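Local coordinates for microcin B17-processing protein McbD (Escherichia coli, PDB 6GRI) that is needed to convert the inactive microcin B17 precursor into the active peptide and belongs to the YcaO family of cyclodehydratases, at residues N25-S30 against I195-E200; F114-L119 against N326-L331. The protein carries 1 engineered substitution. All blocks are in the same frame, centred on the assembly; numbering follows the deposited sequence.

Contacts 1 and 2 lie at separate places in the fold, their centres about 35 Å apart and their nearest atoms about 22 Å apart. Each sets the first turn of a helix against irregular chain beside a strand. Contact 1 joins the chain leading into strand 28-33 to helix 196-208. It is partly buried and largely polar, with two amides, a carboxylate and an imidazole beside one methionine and one proline. Contact 2 joins the turn after strand 108-115 to helix 327-334. It is more deeply buried, and three leucines and a phenylalanine make its packing. The two contacts share no strand or helix, but both have McbB chains nearby, and McbC chains also reach contact 1.

Contact 1 of 2, residues N25-S30 against I195-E200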
ATOM      1  N   ASN D  25      19.325  -8.306  20.698  1.00 61.62           N
ATOM      2  CA  ASN D  25      19.644  -9.263  21.765  1.00 63.31           C
ATOM      3  C   ASN D  25      19.133  -8.877  23.146  1.00 65.77           C
ATOM      4  O   ASN D  25      19.340  -9.643  24.083  1.00 64.98           O
ATOM      5  CB  ASN D  25      21.158  -9.475  21.863  1.00 62.50           C
ATOM      6  CG  ASN D  25      21.736 -10.086  20.614  1.00 62.97           C
ATOM      7  OD1 ASN D  25      21.294 -11.142  20.174  1.00 64.21           O
ATOM      8  ND2 ASN D  25      22.731  -9.428  20.039  1.00 64.44           N
ATOM      9  N   MET D  26      18.521  -7.696  23.300  1.00 68.20           N
ATOM     10  CA  MET D  26      17.894  -7.326  24.582  1.00 69.93           C
ATOM     11  C   MET D  26      16.519  -7.950  24.602  1.00 65.92           C
ATOM     12  O   MET D  26      15.933  -8.113  23.552  1.00 64.42           O
ATOM     13  CB  MET D  26      17.783  -5.805  24.766  1.00 78.42           C
ATOM     14  CG  MET D  26      19.018  -5.127  25.349  1.00 85.10           C
ATOM     15  SD  MET D  26      19.472  -5.660  27.021  1.00 96.13           S
ATOM     16  CE  MET D  26      20.538  -7.060  26.712  1.00 84.90           C
ATOM     17  N   PRO D  27      15.992  -8.300  25.790  1.00 65.84           N
ATOM     18  CA  PRO D  27      14.666  -8.920  25.776  1.00 63.65           C
ATOM     19  C   PRO D  27      13.541  -7.955  25.353  1.00 62.97           C
ATOM     20  O   PRO D  27      13.702  -6.726  25.422  1.00 62.88           O
ATOM     21  CB  PRO D  27      14.465  -9.394  27.222  1.00 63.52           C
ATOM     22  CG  PRO D  27      15.764  -9.158  27.916  1.00 65.53           C
ATOM     23  CD  PRO D  27      16.464  -8.076  27.166  1.00 66.58           C
ATOM     24  N   THR D  28      12.439  -8.537  24.885  1.00 56.98           N
ATOM     25  CA  THR D  28      11.221  -7.811  24.605  1.00 56.37           C
ATOM     26  C   THR D  28      10.493  -7.603  25.931  1.00 58.51           C
ATOM     27  O   THR D  28      10.380  -8.528  26.719  1.00 59.79           O
ATOM     28  CB  THR D  28      10.309  -8.611  23.657  1.00 57.50           C
ATOM     29  OG1 THR D  28      10.939  -8.755  22.379  1.00 57.47           O
ATOM     30  CG2 THR D  28       8.969  -7.932  23.480  1.00 59.18           C
ATOM     31  N   PHE D  29      10.002  -6.384  26.148  1.00 60.06           N
ATOM     32  CA  PHE D  29       9.215  -6.003  27.314  1.00 56.91           C
ATOM     33  C   PHE D  29       7.808  -5.666  26.805  1.00 57.20           C
ATOM     34  O   PHE D  29       7.632  -4.723  26.050  1.00 55.86           O
ATOM     35  CB  PHE D  29       9.880  -4.791  27.975  1.00 59.09           C
ATOM     36  CG  PHE D  29       9.156  -4.258  29.176  1.00 60.72           C
ATOM     37  CD1 PHE D  29       9.435  -4.746  30.450  1.00 59.86           C
ATOM     38  CD2 PHE D  29       8.215  -3.229  29.041  1.00 62.37           C
ATOM     39  CE1 PHE D  29       8.767  -4.245  31.561  1.00 60.14           C
ATOM     40  CE2 PHE D  29       7.537  -2.727  30.148  1.00 63.38           C
ATOM     41  CZ  PHE D  29       7.815  -3.237  31.412  1.00 61.94           C
ATOM     42  N   SER D  30       6.817  -6.465  27.179  1.00 59.89           N
ATOM     43  CA  SER D  30       5.418  -6.170  26.851  1.00 60.23           C
ATOM     44  C   SER D  30       4.681  -5.735  28.120  1.00 63.24           C
ATOM     45  O   SER D  30       5.002  -6.191  29.228  1.00 62.38           O
ATOM     46  CB  SER D  30       4.753  -7.384  26.211  1.00 59.05           C
ATOM     47  OG  SER D  30       5.466  -7.785  25.049  1.00 61.88           O
ATOM     48  N   ILE D 195      23.365 -18.129  26.211  1.00 75.22           N
ATOM     49  CA  ILE D 195      22.121 -17.540  25.736  1.00 74.99           C
ATOM     50  C   ILE D 195      22.364 -16.038  25.613  1.00 75.73           C
ATOM     51  O   ILE D 195      22.646 -15.374  26.610  1.00 83.02           O
ATOM     52  CB  ILE D 195      20.964 -17.806  26.735  1.00 75.44           C
ATOM     53  CG1 ILE D 195      20.879 -19.300  27.120  1.00 73.82           C
ATOM     54  CG2 ILE D 195      19.639 -17.280  26.189  1.00 71.04           C
ATOM     55  CD1 ILE D 195      20.802 -20.247  25.943  1.00 76.36           C
ATOM     56  N   ASN D 196      22.248 -15.503  24.400  1.00 77.28           N
ATOM     57  CA  ASN D 196      22.686 -14.128  24.117  1.00 77.58           C
ATOM     58  C   ASN D 196      21.988 -13.058  24.943  1.00 74.12           C
ATOM     59  O   ASN D 196      22.650 -12.152  25.442  1.00 77.21           O
ATOM     60  CB  ASN D 196      22.550 -13.793  22.627  1.00 80.81           C
ATOM     61  CG  ASN D 196      23.567 -14.519  21.772  1.00 86.37           C
ATOM     62  OD1 ASN D 196      23.210 -15.162  20.787  1.00 91.93           O
ATOM     63  ND2 ASN D 196      24.843 -14.430  22.147  1.00 88.54           N
ATOM     64  N   HIS D 197      20.670 -13.155  25.102  1.00 68.58           N
ATOM     65  CA  HIS D 197      19.953 -12.147  25.883  1.00 68.16           C
ATOM     66  C   HIS D 197      20.165 -12.237  27.391  1.00 72.03           C
ATOM     67  O   HIS D 197      19.956 -11.254  28.096  1.00 75.19           O
ATOM     68  CB  HIS D 197      18.470 -12.132  25.548  1.00 69.15           C
ATOM     69  CG  HIS D 197      17.692 -13.260  26.131  1.00 69.15           C
ATOM     70  ND1 HIS D 197      17.766 -14.545  25.641  1.00 69.58           N
ATOM     71  CD2 HIS D 197      16.779 -13.286  27.130  1.00 70.55           C
ATOM     72  CE1 HIS D 197      16.949 -15.320  26.330  1.00 72.09           C
ATOM     73  NE2 HIS D 197      16.337 -14.580  27.240  1.00 72.34           N
ATOM     74  N   ILE D 198      20.598 -13.402  27.875  1.00 73.83           N
ATOM     75  CA  ILE D 198      20.962 -13.583  29.277  1.00 65.25           C
ATOM     76  C   ILE D 198      22.382 -13.089  29.500  1.00 65.80           C
ATOM     77  O   ILE D 198      22.646 -12.342  30.445  1.00 68.01           O
ATOM     78  CB  ILE D 198      20.811 -15.057  29.705  1.00 65.16           C
ATOM     79  CG1 ILE D 198      19.359 -15.534  29.471  1.00 62.41           C
ATOM     80  CG2 ILE D 198      21.242 -15.259  31.162  1.00 67.88           C
ATOM     81  CD1 ILE D 198      18.264 -14.685  30.103  1.00 60.10           C
ATOM     82  N   ASP D 199      23.295 -13.500  28.629  1.00 67.42           N
ATOM     83  CA  ASP D 199      24.677 -13.044  28.721  1.00 70.44           C
ATOM     84  C   ASP D 199      24.803 -11.540  28.546  1.00 67.78           C
ATOM     85  O   ASP D 199      25.585 -10.910  29.258  1.00 66.53           O
ATOM     86  CB  ASP D 199      25.572 -13.787  27.723  1.00 74.90           C
ATOM     87  CG  ASP D 199      25.856 -15.221  28.153  1.00 81.58           C
ATOM     88  OD1 ASP D 199      26.131 -15.446  29.360  1.00 85.18           O
ATOM     89  OD2 ASP D 199      25.807 -16.123  27.287  1.00 83.41           O
ATOM     90  N   GLU D 200      24.021 -10.969  27.628  1.00 66.96           N
ATOM     91  CA  GLU D 200      24.047  -9.522  27.389  1.00 67.01           C
ATOM     92  C   GLU D 200      23.617  -8.753  28.655  1.00 64.32           C
ATOM     93  O   GLU D 200      24.259  -7.768  29.046  1.00 60.77           O
ATOM     94  CB  GLU D 200      23.163  -9.145  26.190  1.00 71.64           C
ATOM     95  CG  GLU D 200      23.555  -7.844  25.485  1.00 76.30           C
ATOM     96  CD  GLU D 200      24.263  -8.081  24.168  1.00 82.65           C
ATOM     97  OE1 GLU D 200      25.227  -8.880  24.136  1.00 92.89           O
ATOM     98  OE2 GLU D 200      23.842  -7.472  23.161  1.00 84.80           O
TER
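Where the chain runs into strand 28-33 of the four-stranded antiparallel sheet, Asn25, Met26 and Pro27 lie against the first turn of helix 196-208. Ile195 is the N-cap, and the helix presents Asn196, His197 and Glu200 to the incoming chain, with Asn25 and His197 closest in backbone (CA to CA 5.0 Å). The carbonyl O of Asn25 takes a CA-H...O contact from His197 CA at 3.1 Å, bent to 126° at the hydrogen.

Asn25 lies between Asn196 and Glu200, touching both through van der Waals contact. Its OD1 lies 3.8 Å from CB of Asn196, while its CB lies 3.6 Å from OE2 of Glu200. The amide of Asn25 and the carboxylate of Glu200 stand nearly perpendicular, 82° apart. An acidic residue suits this place because OE2 of Glu200 also accepts from Asn23 ND2 and forms a salt bridge with Arg63 of a neighbouring McbC chain. On a second McbC chain, Asn248 makes a weak hydrogen bond with Asn25 ND2.

Met26 CB leaves the backbone pointing away from the helix, but the chain bends at chi2 and chi3 and returns its terminal methyl to the contact. An unbranched, flexible side chain can make this reversal, and CE ends over the aliphatic part of Glu200, the two side chains crossing at about a right angle. Pro27 also packs on Trp263 of helix 251-274, while its ring reaches the imidazole of His197 at the edge, near the ring plane, with Pro27 CG 4.3 Å from His197 CD2.

Contact 2 of 2, residues F114-L119 against N326-L331; sequences FNLFSL and NLLNYL
An Asx turn closes the end of strand 108-115, and from it Leu116 and Phe117 reach Leu328 and Leu331 on the first turn of helix 327-334. Asn115 shapes the turn: its OD1 accepts from Phe117 N and from Ser118 N, both at 2.9 Å. The Ser118 bond is the straighter at the hydrogen, 167° against 141° for Phe117. Asparagine suits the site because a short amide can reach the backbone N-H groups that follow it. Across the contact, Asn326 does comparable work as N-cap, its OD1 accepting from Asn329 N at 3.0 Å.

What joins the segments is mainly apolar. Leu116 extends with CG anti to the backbone N (chi1 -174°), which carries CD2 to within 4.0 Å of Leu328 CD2 and also beside CD1 of Leu331. Phe117 CZ lies 3.8 Å from Leu331 CB, which is in the plane of the ring, and its CE1 lies 4.1 Å from Leu328 CB; the carbonyl O of Leu328 approaches the ring obliquely. One face of the ring rests over Leu116 CB, so the aromatic is packed both by its own turn and by the helix. Leu328 and Leu331, three residues apart and so on nearly the same side of the helix, let both partners be met at once.

Around this junction, Leu328 and Leu331 also touch Leu165 of helix 157-180, Leu116 packs on Val340 of strand 339-347, and Arg23 of an McbB chain packs on Leu328 and hydrogen-bonds to the carbonyl O of Leu116.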
ATOM      1  N   PHE D 114      -8.784 -27.825  46.533  1.00 60.70           N
ATOM      2  CA  PHE D 114      -8.523 -29.252  46.668  1.00 62.19           C
ATOM      3  C   PHE D 114      -7.131 -29.458  47.227  1.00 61.98           C
ATOM      4  O   PHE D 114      -6.254 -28.605  47.051  1.00 62.07           O
ATOM      5  CB  PHE D 114      -8.748 -30.019  45.347  1.00 62.14           C
ATOM      6  CG  PHE D 114      -7.809 -29.646  44.220  1.00 59.57           C
ATOM      7  CD1 PHE D 114      -6.612 -30.330  44.033  1.00 58.23           C
ATOM      8  CD2 PHE D 114      -8.149 -28.650  43.315  1.00 59.36           C
ATOM      9  CE1 PHE D 114      -5.768 -30.013  42.980  1.00 58.73           C
ATOM     10  CE2 PHE D 114      -7.307 -28.321  42.259  1.00 57.84           C
ATOM     11  CZ  PHE D 114      -6.116 -29.006  42.088  1.00 58.42           C
ATOM     12  N   ASN D 115      -6.955 -30.576  47.927  1.00 62.70           N
ATOM     13  CA  ASN D 115      -5.678 -30.922  48.555  1.00 62.61           C
ATOM     14  C   ASN D 115      -4.675 -31.318  47.479  1.00 61.13           C
ATOM     15  O   ASN D 115      -4.951 -32.191  46.648  1.00 62.65           O
ATOM     16  CB  ASN D 115      -5.853 -32.064  49.571  1.00 63.23           C
ATOM     17  CG  ASN D 115      -4.568 -32.396  50.308  1.00 63.85           C
ATOM     18  OD1 ASN D 115      -3.747 -33.182  49.832  1.00 64.81           O
ATOM     19  ND2 ASN D 115      -4.384 -31.791  51.469  1.00 63.11           N
ATOM     20  N   LEU D 116      -3.510 -30.677  47.514  1.00 60.32           N
ATOM     21  CA  LEU D 116      -2.461 -30.883  46.512  1.00 61.15           C
ATOM     22  C   LEU D 116      -2.104 -32.356  46.366  1.00 63.37           C
ATOM     23  O   LEU D 116      -1.818 -32.807  45.267  1.00 67.85           O
ATOM     24  CB  LEU D 116      -1.205 -30.083  46.888  1.00 60.56           C
ATOM     25  CG  LEU D 116      -0.020 -30.024  45.918  1.00 61.01           C
ATOM     26  CD1 LEU D 116      -0.392 -29.264  44.654  1.00 60.15           C
ATOM     27  CD2 LEU D 116       1.192 -29.378  46.581  1.00 59.98           C
ATOM     28  N   PHE D 117      -2.146 -33.105  47.467  1.00 64.53           N
ATOM     29  CA  PHE D 117      -1.650 -34.482  47.485  1.00 64.93           C
ATOM     30  C   PHE D 117      -2.741 -35.531  47.257  1.00 64.05           C
ATOM     31  O   PHE D 117      -2.589 -36.405  46.408  1.00 65.74           O
ATOM     32  CB  PHE D 117      -0.891 -34.726  48.796  1.00 65.44           C
ATOM     33  CG  PHE D 117       0.156 -33.680  49.078  1.00 65.53           C
ATOM     34  CD1 PHE D 117       1.232 -33.506  48.210  1.00 64.82           C
ATOM     35  CD2 PHE D 117       0.056 -32.841  50.184  1.00 67.57           C
ATOM     36  CE1 PHE D 117       2.191 -32.529  48.444  1.00 62.81           C
ATOM     37  CE2 PHE D 117       1.026 -31.869  50.430  1.00 66.14           C
ATOM     38  CZ  PHE D 117       2.094 -31.714  49.557  1.00 63.31           C
ATOM     39  N   SER D 118      -3.840 -35.429  47.995  1.00 63.25           N
ATOM     40  CA  SER D 118      -4.892 -36.444  47.976  1.00 64.14           C
ATOM     41  C   SER D 118      -5.991 -36.175  46.965  1.00 64.44           C
ATOM     42  O   SER D 118      -6.821 -37.053  46.722  1.00 65.61           O
ATOM     43  CB  SER D 118      -5.534 -36.545  49.359  1.00 65.70           C
ATOM     44  OG  SER D 118      -6.414 -35.458  49.596  1.00 66.12           O
ATOM     45  N   LEU D 119      -6.024 -34.951  46.432  1.00 64.90           N
ATOM     46  CA  LEU D 119      -7.128 -34.448  45.615  1.00 63.42           C
ATOM     47  C   LEU D 119      -8.510 -34.395  46.299  1.00 66.74           C
ATOM     48  O   LEU D 119      -9.524 -34.261  45.610  1.00 71.02           O
ATOM     49  CB  LEU D 119      -7.212 -35.230  44.302  1.00 63.06           C
ATOM     50  CG  LEU D 119      -5.911 -35.392  43.512  1.00 62.33           C
ATOM     51  CD1 LEU D 119      -6.228 -35.906  42.119  1.00 62.00           C
ATOM     52  CD2 LEU D 119      -5.132 -34.090  43.419  1.00 61.25           C
ATOM     53  N   ASN D 326      11.148 -35.752  43.678  1.00 82.15           N
ATOM     54  CA  ASN D 326       9.750 -35.428  43.468  1.00 75.73           C
ATOM     55  C   ASN D 326       9.362 -34.284  44.393  1.00 70.87           C
ATOM     56  O   ASN D 326       9.450 -34.434  45.610  1.00 66.78           O
ATOM     57  CB  ASN D 326       8.914 -36.665  43.760  1.00 80.21           C
ATOM     58  CG  ASN D 326       7.461 -36.493  43.385  1.00 85.06           C
ATOM     59  OD1 ASN D 326       6.583 -36.534  44.245  1.00 84.59           O
ATOM     60  ND2 ASN D 326       7.197 -36.295  42.091  1.00 90.18           N
ATOM     61  N   LEU D 327       8.925 -33.153  43.821  1.00 64.62           N
ATOM     62  CA  LEU D 327       8.610 -31.964  44.620  1.00 60.74           C
ATOM     63  C   LEU D 327       7.410 -32.148  45.538  1.00 62.36           C
ATOM     64  O   LEU D 327       7.393 -31.600  46.637  1.00 69.41           O
ATOM     65  CB  LEU D 327       8.392 -30.736  43.744  1.00 57.96           C
ATOM     66  CG  LEU D 327       8.063 -29.423  44.478  1.00 57.74           C
ATOM     67  CD1 LEU D 327       9.170 -29.018  45.449  1.00 56.77           C
ATOM     68  CD2 LEU D 327       7.790 -28.313  43.482  1.00 56.51           C
ATOM     69  N   LEU D 328       6.415 -32.913  45.100  1.00 63.30           N
ATOM     70  CA  LEU D 328       5.227 -33.177  45.922  1.00 62.94           C
ATOM     71  C   LEU D 328       5.546 -34.084  47.110  1.00 67.73           C
ATOM     72  O   LEU D 328       5.027 -33.877  48.214  1.00 69.77           O
ATOM     73  CB  LEU D 328       4.101 -33.781  45.075  1.00 61.90           C
ATOM     74  CG  LEU D 328       3.626 -32.973  43.857  1.00 60.08           C
ATOM     75  CD1 LEU D 328       2.271 -33.487  43.388  1.00 61.76           C
ATOM     76  CD2 LEU D 328       3.547 -31.483  44.153  1.00 58.07           C
ATOM     77  N   ASN D 329       6.401 -35.085  46.894  1.00 70.37           N
ATOM     78  CA  ASN D 329       6.830 -35.940  47.993  1.00 70.47           C
ATOM     79  C   ASN D 329       7.570 -35.081  49.014  1.00 67.72           C
ATOM     80  O   ASN D 329       7.292 -35.180  50.206  1.00 66.55           O
ATOM     81  CB  ASN D 329       7.696 -37.120  47.513  1.00 76.38           C
ATOM     82  CG  ASN D 329       6.891 -38.205  46.792  1.00 78.35           C
ATOM     83  OD1 ASN D 329       5.804 -38.590  47.221  1.00 84.78           O
ATOM     84  ND2 ASN D 329       7.443 -38.719  45.699  1.00 78.40           N
ATOM     85  N   TYR D 330       8.468 -34.210  48.549  1.00 66.05           N
ATOM     86  CA  TYR D 330       9.233 -33.358  49.461  1.00 67.50           C
ATOM     87  C   TYR D 330       8.286 -32.487  50.261  1.00 69.87           C
ATOM     88  O   TYR D 330       8.338 -32.493  51.491  1.00 75.31           O
ATOM     89  CB  TYR D 330      10.259 -32.497  48.723  1.00 67.42           C
ATOM     90  CG  TYR D 330      10.897 -31.409  49.574  1.00 69.33           C
ATOM     91  CD1 TYR D 330      12.016 -31.667  50.370  1.00 68.52           C
ATOM     92  CD2 TYR D 330      10.382 -30.099  49.565  1.00 71.34           C
ATOM     93  CE1 TYR D 330      12.594 -30.661  51.142  1.00 70.15           C
ATOM     94  CE2 TYR D 330      10.946 -29.088  50.334  1.00 69.68           C
ATOM     95  CZ  TYR D 330      12.051 -29.366  51.120  1.00 71.74           C
ATOM     96  OH  TYR D 330      12.598 -28.342  51.865  1.00 70.69           O
ATOM     97  N   LEU D 331       7.415 -31.761  49.563  1.00 67.95           N
ATOM     98  CA  LEU D 331       6.445 -30.889  50.223  1.00 68.98           C
ATOM     99  C   LEU D 331       5.560 -31.644  51.230  1.00 70.66           C
ATOM    100  O   LEU D 331       5.309 -31.128  52.327  1.00 68.91           O
ATOM    101  CB  LEU D 331       5.565 -30.149  49.192  1.00 69.23           C
ATOM    102  CG  LEU D 331       6.201 -29.023  48.361  1.00 68.28           C
ATOM    103  CD1 LEU D 331       5.173 -28.404  47.438  1.00 65.79           C
ATOM    104  CD2 LEU D 331       6.839 -27.950  49.233  1.00 70.25           C
TER